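Local coordinates for protein octaprenyl Pyrophosphate Synthase (Helicobacter pylori, PDB 3TC1) that probably catalyses the magnesium-dependent condensation of isopentenyl diphosphate units onto an allylic diphosphate primer, building the C40 chain of octaprenyl diphosphate, at residues S15-E19 / K111-E115; T163-E168 / G189-M194; F220-T225 / Y247-D251. All blocks are in the same frame, centred on the assembly; numbering follows the deposited sequence.

Contact 1: S15-E19 / K111-E115; sequences SWIKE and KAFFE
Lys111, on helix 92-116, reaches across to segment 15-19, meeting Trp16 and Glu19. Its chain bends at chi2 (58°), which lays Lys111 CE against the root of the indole, 3.6 Å from Trp16 CB. Lys111 NZ stands 5.0 Å from the centroid of the Trp16 five-membered ring and 23° off the normal: a cation-pi contact. From there Lys111 NZ donates to Glu19 OE1 at 2.9 Å, meeting that oxygen end-on. One turn later, Glu115 covers the six-membered ring on the same indole face. Glu115 CG sits 3.5 Å from the centroid of the Trp16 six-membered ring in a CH-pi contact, and the carboxylate plane stacks at 29° to the indole. Glu115 OE2 presents its anti lone pair to Lys111 NZ at 2.9 Å, while OE1 turns to Lys118. Residues of helix 53-80, among them Thr64 and Met68, also pack on Trp16. Glu19 OE1 and Glu115 OE2 lie only 4.1 Å apart, yet both accept from Lys111 and from one water. The shared ammonium probably stays protonated and offsets the repulsion between the two carboxylates, so that Lys111 and Glu115 cover one indole face while Glu19 completes the salt-bridge network.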
# COMPACT_ATOMS: atom_id res chain seq x y z
N SER B 15 -16.57 4.44 -10.19
CA SER B 15 -17.28 5.34 -9.30
C SER B 15 -16.47 5.61 -8.04
O SER B 15 -16.40 6.75 -7.57
CB SER B 15 -18.63 4.74 -8.92
OG SER B 15 -19.46 4.61 -10.06
N TRP B 16 -15.85 4.57 -7.49
CA TRP B 16 -15.05 4.71 -6.28
C TRP B 16 -13.82 5.59 -6.54
O TRP B 16 -13.40 6.34 -5.65
CB TRP B 16 -14.63 3.32 -5.77
CG TRP B 16 -15.75 2.55 -5.11
CD1 TRP B 16 -17.07 2.92 -5.05
CD2 TRP B 16 -15.65 1.30 -4.42
NE1 TRP B 16 -17.80 1.97 -4.36
CE2 TRP B 16 -16.95 0.97 -3.96
CE3 TRP B 16 -14.59 0.43 -4.14
CZ2 TRP B 16 -17.22 -0.20 -3.23
CZ3 TRP B 16 -14.86 -0.74 -3.41
CH2 TRP B 16 -16.16 -1.04 -2.97
N ILE B 17 -13.25 5.50 -7.73
CA ILE B 17 -12.09 6.34 -8.06
C ILE B 17 -12.56 7.79 -8.15
O ILE B 17 -11.87 8.69 -7.68
CB ILE B 17 -11.44 5.92 -9.41
CG1 ILE B 17 -10.72 4.59 -9.25
CG2 ILE B 17 -10.45 6.99 -9.88
CD1 ILE B 17 -9.60 4.62 -8.23
N LYS B 18 -13.72 8.02 -8.75
CA LYS B 18 -14.25 9.37 -8.86
C LYS B 18 -14.59 9.95 -7.49
O LYS B 18 -14.54 11.16 -7.29
CB LYS B 18 -15.50 9.40 -9.75
CG LYS B 18 -15.22 9.29 -11.24
CD LYS B 18 -16.52 9.41 -12.04
CE LYS B 18 -16.26 9.43 -13.54
NZ LYS B 18 -15.65 8.17 -14.04
N GLU B 19 -14.93 9.08 -6.54
CA GLU B 19 -15.25 9.53 -5.19
C GLU B 19 -14.03 10.09 -4.47
O GLU B 19 -14.16 10.81 -3.48
CB GLU B 19 -15.86 8.38 -4.37
CG GLU B 19 -17.19 7.90 -4.92
CD GLU B 19 -17.83 6.79 -4.09
OE1 GLU B 19 -17.15 6.17 -3.25
OE2 GLU B 19 -19.04 6.53 -4.30
N LYS B 111 -8.66 2.88 -0.36
CA LYS B 111 -10.06 3.06 -0.75
C LYS B 111 -10.77 1.73 -0.59
O LYS B 111 -11.91 1.67 -0.11
CB LYS B 111 -10.16 3.54 -2.20
CG LYS B 111 -11.61 3.66 -2.74
CD LYS B 111 -12.47 4.62 -1.91
CE LYS B 111 -13.89 4.71 -2.48
NZ LYS B 111 -14.82 5.55 -1.67
N ALA B 112 -10.10 0.64 -0.96
CA ALA B 112 -10.68 -0.69 -0.84
C ALA B 112 -10.93 -1.06 0.62
O ALA B 112 -11.98 -1.61 0.93
CB ALA B 112 -9.76 -1.72 -1.49
N PHE B 113 -9.98 -0.76 1.50
CA PHE B 113 -10.15 -1.08 2.92
C PHE B 113 -11.23 -0.22 3.55
O PHE B 113 -11.94 -0.66 4.46
CB PHE B 113 -8.86 -0.85 3.70
CG PHE B 113 -8.92 -1.36 5.13
CD1 PHE B 113 -8.66 -2.70 5.41
CD2 PHE B 113 -9.24 -0.50 6.17
CE1 PHE B 113 -8.73 -3.17 6.73
CE2 PHE B 113 -9.30 -0.96 7.49
CZ PHE B 113 -9.05 -2.31 7.76
N PHE B 114 -11.34 1.02 3.08
CA PHE B 114 -12.35 1.92 3.61
C PHE B 114 -13.72 1.31 3.39
O PHE B 114 -14.54 1.26 4.30
CB PHE B 114 -12.27 3.28 2.91
CG PHE B 114 -13.34 4.25 3.36
CD1 PHE B 114 -13.23 4.90 4.59
CD2 PHE B 114 -14.47 4.46 2.58
CE1 PHE B 114 -14.24 5.75 5.03
CE2 PHE B 114 -15.49 5.31 3.02
CZ PHE B 114 -15.38 5.96 4.24
N GLU B 115 -13.96 0.82 2.18
CA GLU B 115 -15.23 0.21 1.85
C GLU B 115 -15.37 -1.14 2.57
O GLU B 115 -16.46 -1.53 2.98
CB GLU B 115 -15.34 0.01 0.33
CG GLU B 115 -15.33 1.31 -0.48
CD GLU B 115 -16.42 2.28 -0.06
OE1 GLU B 115 -17.48 1.83 0.41
OE2 GLU B 115 -16.21 3.51 -0.21
O HOH W 1 -18.62 4.98 -0.77

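Contact 2: T163-E168 / G189-M194; sequences TAHFIE and GLNFGM
This is a close helix-helix contact in the interior of the subunit, held by van der Waals packing without a hydrogen bond between the segments, which belong to the successive antiparallel helices 152-177 and 182-205. The short segments cross at 144° with their axes just 7.2 Å apart. Gly189 and Gly193 make this approach possible: with no side chains to intervene, the CA atoms of Ala164 and Gly193 come within 4.1 Å of each other, and Glu168 packs likewise against Gly189. Ala164 CB sits beside Leu190 and touches Met194 SD at 3.5 Å. Ile167 divides its branches: CG2, anti to the backbone N, rests on Gly189 O, while CG1, beside that N (chi1 -64°), carries Ile167 CD1 to 3.8 Å from Gly193 CA. The two glycines are spaced as in a GxxxG motif, here within the all-helical fold of the polyprenyl synthases, whose second aspartate-rich motif probably lies farther along helix 182-205. On the partly exposed flank Leu190 lies alongside both Glu168 and His165, pointing the same way. Leu190 CD1 lies over a face of the His165 imidazole, 4.1 Å from the centroid, while CB and CD2 of Leu190 lie against the Glu168 carboxylate. That carboxylate helps to fix the rotation of the ring, since His165 ND1 donates in the ring plane to Glu168 OE1 at 2.8 Å (N-H...O 161°). Thr163 OG1 bonds to Gln197.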
# COMPACT_ATOMS: atom_id res chain seq x y z
N THR B 163 -0.42 -15.87 -4.21
CA THR B 163 -1.58 -16.16 -5.04
C THR B 163 -2.72 -16.97 -4.44
O THR B 163 -3.87 -16.54 -4.48
CB THR B 163 -1.15 -16.90 -6.34
OG1 THR B 163 -0.22 -16.09 -7.07
CG2 THR B 163 -2.36 -17.19 -7.22
N ALA B 164 -2.42 -18.14 -3.91
CA ALA B 164 -3.45 -19.03 -3.39
C ALA B 164 -4.34 -18.51 -2.26
O ALA B 164 -5.56 -18.55 -2.38
CB ALA B 164 -2.82 -20.35 -2.98
N HIS B 165 -3.73 -18.04 -1.18
CA HIS B 165 -4.49 -17.54 -0.04
C HIS B 165 -5.44 -16.38 -0.31
O HIS B 165 -6.48 -16.26 0.34
CB HIS B 165 -3.55 -17.18 1.11
CG HIS B 165 -2.97 -18.37 1.81
ND1 HIS B 165 -3.75 -19.29 2.48
CD2 HIS B 165 -1.70 -18.81 1.92
CE1 HIS B 165 -2.99 -20.24 2.97
NE2 HIS B 165 -1.73 -19.98 2.65
N PHE B 166 -5.09 -15.51 -1.25
CA PHE B 166 -5.96 -14.39 -1.58
C PHE B 166 -7.24 -14.90 -2.25
O PHE B 166 -8.34 -14.45 -1.92
CB PHE B 166 -5.21 -13.41 -2.49
CG PHE B 166 -6.02 -12.22 -2.91
CD1 PHE B 166 -6.94 -11.64 -2.05
CD2 PHE B 166 -5.82 -11.65 -4.17
CE1 PHE B 166 -7.67 -10.51 -2.43
CE2 PHE B 166 -6.54 -10.52 -4.56
CZ PHE B 166 -7.46 -9.95 -3.69
N ILE B 167 -7.11 -15.85 -3.18
CA ILE B 167 -8.29 -16.40 -3.83
C ILE B 167 -9.10 -17.15 -2.77
O ILE B 167 -10.33 -17.05 -2.72
CB ILE B 167 -7.90 -17.36 -4.99
CG1 ILE B 167 -7.18 -16.56 -6.08
CG2 ILE B 167 -9.15 -18.02 -5.57
CD1 ILE B 167 -6.62 -17.41 -7.22
N GLU B 168 -8.41 -17.88 -1.92
CA GLU B 168 -9.06 -18.61 -0.83
C GLU B 168 -9.86 -17.62 0.02
O GLU B 168 -11.04 -17.85 0.32
CB GLU B 168 -8.02 -19.29 0.06
CG GLU B 168 -8.60 -19.84 1.36
CD GLU B 168 -7.53 -20.37 2.30
OE1 GLU B 168 -6.51 -19.67 2.49
OE2 GLU B 168 -7.72 -21.47 2.86
N GLY B 189 -11.22 -22.46 -3.02
CA GLY B 189 -10.39 -21.33 -3.40
C GLY B 189 -8.90 -21.57 -3.28
O GLY B 189 -8.13 -21.21 -4.17
N LEU B 190 -8.47 -22.18 -2.18
CA LEU B 190 -7.05 -22.44 -1.95
C LEU B 190 -6.46 -23.38 -3.00
O LEU B 190 -5.40 -23.11 -3.57
CB LEU B 190 -6.83 -23.04 -0.56
CG LEU B 190 -5.38 -23.31 -0.18
CD1 LEU B 190 -4.65 -21.98 -0.01
CD2 LEU B 190 -5.32 -24.12 1.12
N ASN B 191 -7.15 -24.49 -3.25
CA ASN B 191 -6.66 -25.45 -4.23
C ASN B 191 -6.73 -24.90 -5.66
O ASN B 191 -5.83 -25.14 -6.45
CB ASN B 191 -7.42 -26.77 -4.10
CG ASN B 191 -7.06 -27.51 -2.81
OD1 ASN B 191 -7.79 -27.44 -1.82
ND2 ASN B 191 -5.93 -28.20 -2.83
N PHE B 192 -7.79 -24.17 -5.98
CA PHE B 192 -7.91 -23.58 -7.31
C PHE B 192 -6.76 -22.61 -7.51
O PHE B 192 -6.18 -22.53 -8.60
CB PHE B 192 -9.24 -22.82 -7.46
CG PHE B 192 -9.37 -22.08 -8.77
CD1 PHE B 192 -9.94 -22.70 -9.88
CD2 PHE B 192 -8.86 -20.79 -8.92
CE1 PHE B 192 -10.01 -22.05 -11.12
CE2 PHE B 192 -8.92 -20.13 -10.15
CZ PHE B 192 -9.50 -20.77 -11.25
N GLY B 193 -6.45 -21.85 -6.46
CA GLY B 193 -5.37 -20.88 -6.52
C GLY B 193 -4.01 -21.52 -6.73
O GLY B 193 -3.17 -20.99 -7.45
N MET B 194 -3.79 -22.66 -6.09
CA MET B 194 -2.53 -23.38 -6.24
C MET B 194 -2.40 -23.87 -7.68
O MET B 194 -1.37 -23.67 -8.32
CB MET B 194 -2.47 -24.58 -5.28
CG MET B 194 -2.38 -24.21 -3.79
SD MET B 194 -0.91 -23.23 -3.38
CE MET B 194 0.33 -24.51 -3.21

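Contact 3: F220-T225 / Y247-D251; sequences FKEGKT and YFKQD
Phe248 turns the edge of its ring toward a face of Phe220 in an offset edge-to-face pair, the centroids 5.7 Å apart and the planes at 76°. Phe220 CE1 lies in the plane of the Phe248 ring, 3.8 Å from Phe248 CD1, and Gly223 O approaches the same rim at CE1, while Lys249 CG covers one face. Around Phe220, the carbonyl of Lys224 sits at the ring edge, and Tyr229 contributes a further stack from helix 227-233. The contact joins two irregular loops of the polyprenyl synthase fold: one precedes helix 227-233, and the other, after helix 238-246, contains a type II beta turn from Tyr247 to Gln250. Lys249, third in that turn, has left-handed backbone angles and brings its N and CA up to the first loop. Lys249 N donates to Phe220 O at 3.2 Å, tilted from the carbonyl plane, and Gly223 N grips this oxygen from the opposite face at 2.9 Å. Lys249 CA makes a C-H...O contact of 3.2 Å with Lys221 O. Because Gly223 has no side chain, the extended Lys249 chain can run over it, with Lys249 CG 3.6 Å from Gly223 N, toward a weak bond from NZ to Gly145 O; the positive phi of Gly223 (94°) is itself suited to glycine. Glu222, in the same loop, has its side chain about 8 Å from a bound magnesium ion and touches Asp81. At the exposed end Lys221 and Asp251 lie side by side. The lysine chain, bent at chi3 (63°), presses its CD on the carboxylate, yet NZ stays beyond salt-bridge range; a water accepts from Lys221 NZ and donates to Asp251 OD2 at 2.6 Å.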
# COMPACT_ATOMS: atom_id res chain seq x y z
N PHE B 220 12.49 -17.21 -15.15
CA PHE B 220 13.88 -17.50 -14.78
C PHE B 220 14.79 -16.30 -15.03
O PHE B 220 15.70 -16.01 -14.26
CB PHE B 220 14.39 -18.72 -15.56
CG PHE B 220 15.53 -19.45 -14.89
CD1 PHE B 220 15.44 -19.82 -13.55
CD2 PHE B 220 16.68 -19.77 -15.60
CE1 PHE B 220 16.48 -20.51 -12.92
CE2 PHE B 220 17.72 -20.46 -14.99
CZ PHE B 220 17.62 -20.83 -13.64
N LYS B 221 14.52 -15.60 -16.14
CA LYS B 221 15.28 -14.41 -16.52
C LYS B 221 15.18 -13.34 -15.43
O LYS B 221 16.08 -12.52 -15.28
CB LYS B 221 14.72 -13.87 -17.84
CG LYS B 221 15.27 -12.52 -18.27
CD LYS B 221 14.68 -12.09 -19.61
CE LYS B 221 13.17 -11.90 -19.53
NZ LYS B 221 12.58 -11.57 -20.86
N GLU B 222 14.08 -13.37 -14.69
CA GLU B 222 13.85 -12.41 -13.61
C GLU B 222 14.25 -12.94 -12.23
O GLU B 222 14.01 -12.27 -11.23
CB GLU B 222 12.38 -12.00 -13.57
CG GLU B 222 11.93 -11.10 -14.70
CD GLU B 222 10.50 -10.62 -14.50
OE1 GLU B 222 10.23 -9.98 -13.46
OE2 GLU B 222 9.65 -10.87 -15.38
N GLY B 223 14.82 -14.14 -12.18
CA GLY B 223 15.24 -14.68 -10.90
C GLY B 223 14.26 -15.59 -10.18
O GLY B 223 14.53 -16.02 -9.06
N LYS B 224 13.13 -15.90 -10.81
CA LYS B 224 12.15 -16.77 -10.18
C LYS B 224 12.36 -18.22 -10.60
O LYS B 224 12.21 -18.54 -11.77
CB LYS B 224 10.73 -16.36 -10.57
CG LYS B 224 10.32 -14.96 -10.11
CD LYS B 224 8.93 -14.62 -10.61
CE LYS B 224 8.54 -13.20 -10.24
NZ LYS B 224 7.23 -12.82 -10.85
N THR B 225 12.72 -19.08 -9.65
CA THR B 225 12.92 -20.50 -9.95
C THR B 225 11.58 -21.20 -9.73
O THR B 225 11.31 -21.71 -8.64
CB THR B 225 13.99 -21.14 -9.05
OG1 THR B 225 15.19 -20.35 -9.09
CG2 THR B 225 14.32 -22.54 -9.56
N TYR B 247 22.64 -19.96 -15.99
CA TYR B 247 21.68 -19.23 -16.80
C TYR B 247 20.70 -18.41 -15.96
O TYR B 247 19.87 -17.69 -16.50
CB TYR B 247 20.90 -20.19 -17.71
CG TYR B 247 21.76 -20.90 -18.73
CD1 TYR B 247 22.97 -20.34 -19.16
CD2 TYR B 247 21.36 -22.12 -19.28
CE1 TYR B 247 23.76 -20.98 -20.12
CE2 TYR B 247 22.15 -22.77 -20.23
CZ TYR B 247 23.35 -22.20 -20.65
OH TYR B 247 24.14 -22.84 -21.58
N PHE B 248 20.82 -18.52 -14.64
CA PHE B 248 19.95 -17.78 -13.73
C PHE B 248 20.01 -16.28 -14.07
O PHE B 248 21.10 -15.72 -14.21
CB PHE B 248 20.40 -18.01 -12.28
CG PHE B 248 19.54 -17.33 -11.25
CD1 PHE B 248 18.23 -17.75 -11.04
CD2 PHE B 248 20.04 -16.28 -10.49
CE1 PHE B 248 17.42 -17.13 -10.08
CE2 PHE B 248 19.24 -15.64 -9.52
CZ PHE B 248 17.93 -16.07 -9.32
N LYS B 249 18.84 -15.67 -14.22
CA LYS B 249 18.73 -14.24 -14.55
C LYS B 249 19.38 -13.81 -15.86
O LYS B 249 19.54 -12.60 -16.10
CB LYS B 249 19.25 -13.37 -13.41
CG LYS B 249 18.24 -13.19 -12.29
CD LYS B 249 18.77 -12.27 -11.20
CE LYS B 249 17.71 -12.09 -10.11
NZ LYS B 249 18.17 -11.19 -9.03
N GLN B 250 19.76 -14.76 -16.70
CA GLN B 250 20.36 -14.43 -17.98
C GLN B 250 19.25 -14.32 -19.03
O GLN B 250 18.16 -14.86 -18.84
CB GLN B 250 21.40 -15.48 -18.36
CG GLN B 250 22.52 -15.55 -17.34
CD GLN B 250 22.95 -14.17 -16.87
OE1 GLN B 250 23.29 -13.30 -17.68
NE2 GLN B 250 22.94 -13.96 -15.56
N ASP B 251 19.53 -13.63 -20.13
CA ASP B 251 18.51 -13.39 -21.14
C ASP B 251 19.01 -13.59 -22.58
O ASP B 251 19.68 -12.72 -23.13
CB ASP B 251 17.98 -11.96 -20.93
CG ASP B 251 16.95 -11.54 -21.97
OD1 ASP B 251 16.31 -12.42 -22.59
OD2 ASP B 251 16.77 -10.32 -22.14
O HOH W 2 14.38 -9.41 -22.28

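In the fold
The three contacts follow one another along the chain, each closing before the next opens. Contact 1 ties helix 3-18 to helix 92-116 beside the dimer interface, where Phe113 stacks on Phe113 of the second subunit. Contact 2, its centre about 9 Å from the chain centre, pairs helices 152-177 and 182-205; contact 3 joins two loops on the far side of that centre from contact 1, the centres of these two being about 38 Å apart. Contact 2 lies about 25 Å, centre to centre, from each. Magnesium is bound about 9 Å from the Thr163 side chain and 8 Å from that of Glu222, which places contacts 2 and 3 near the probable magnesium-dependent active site.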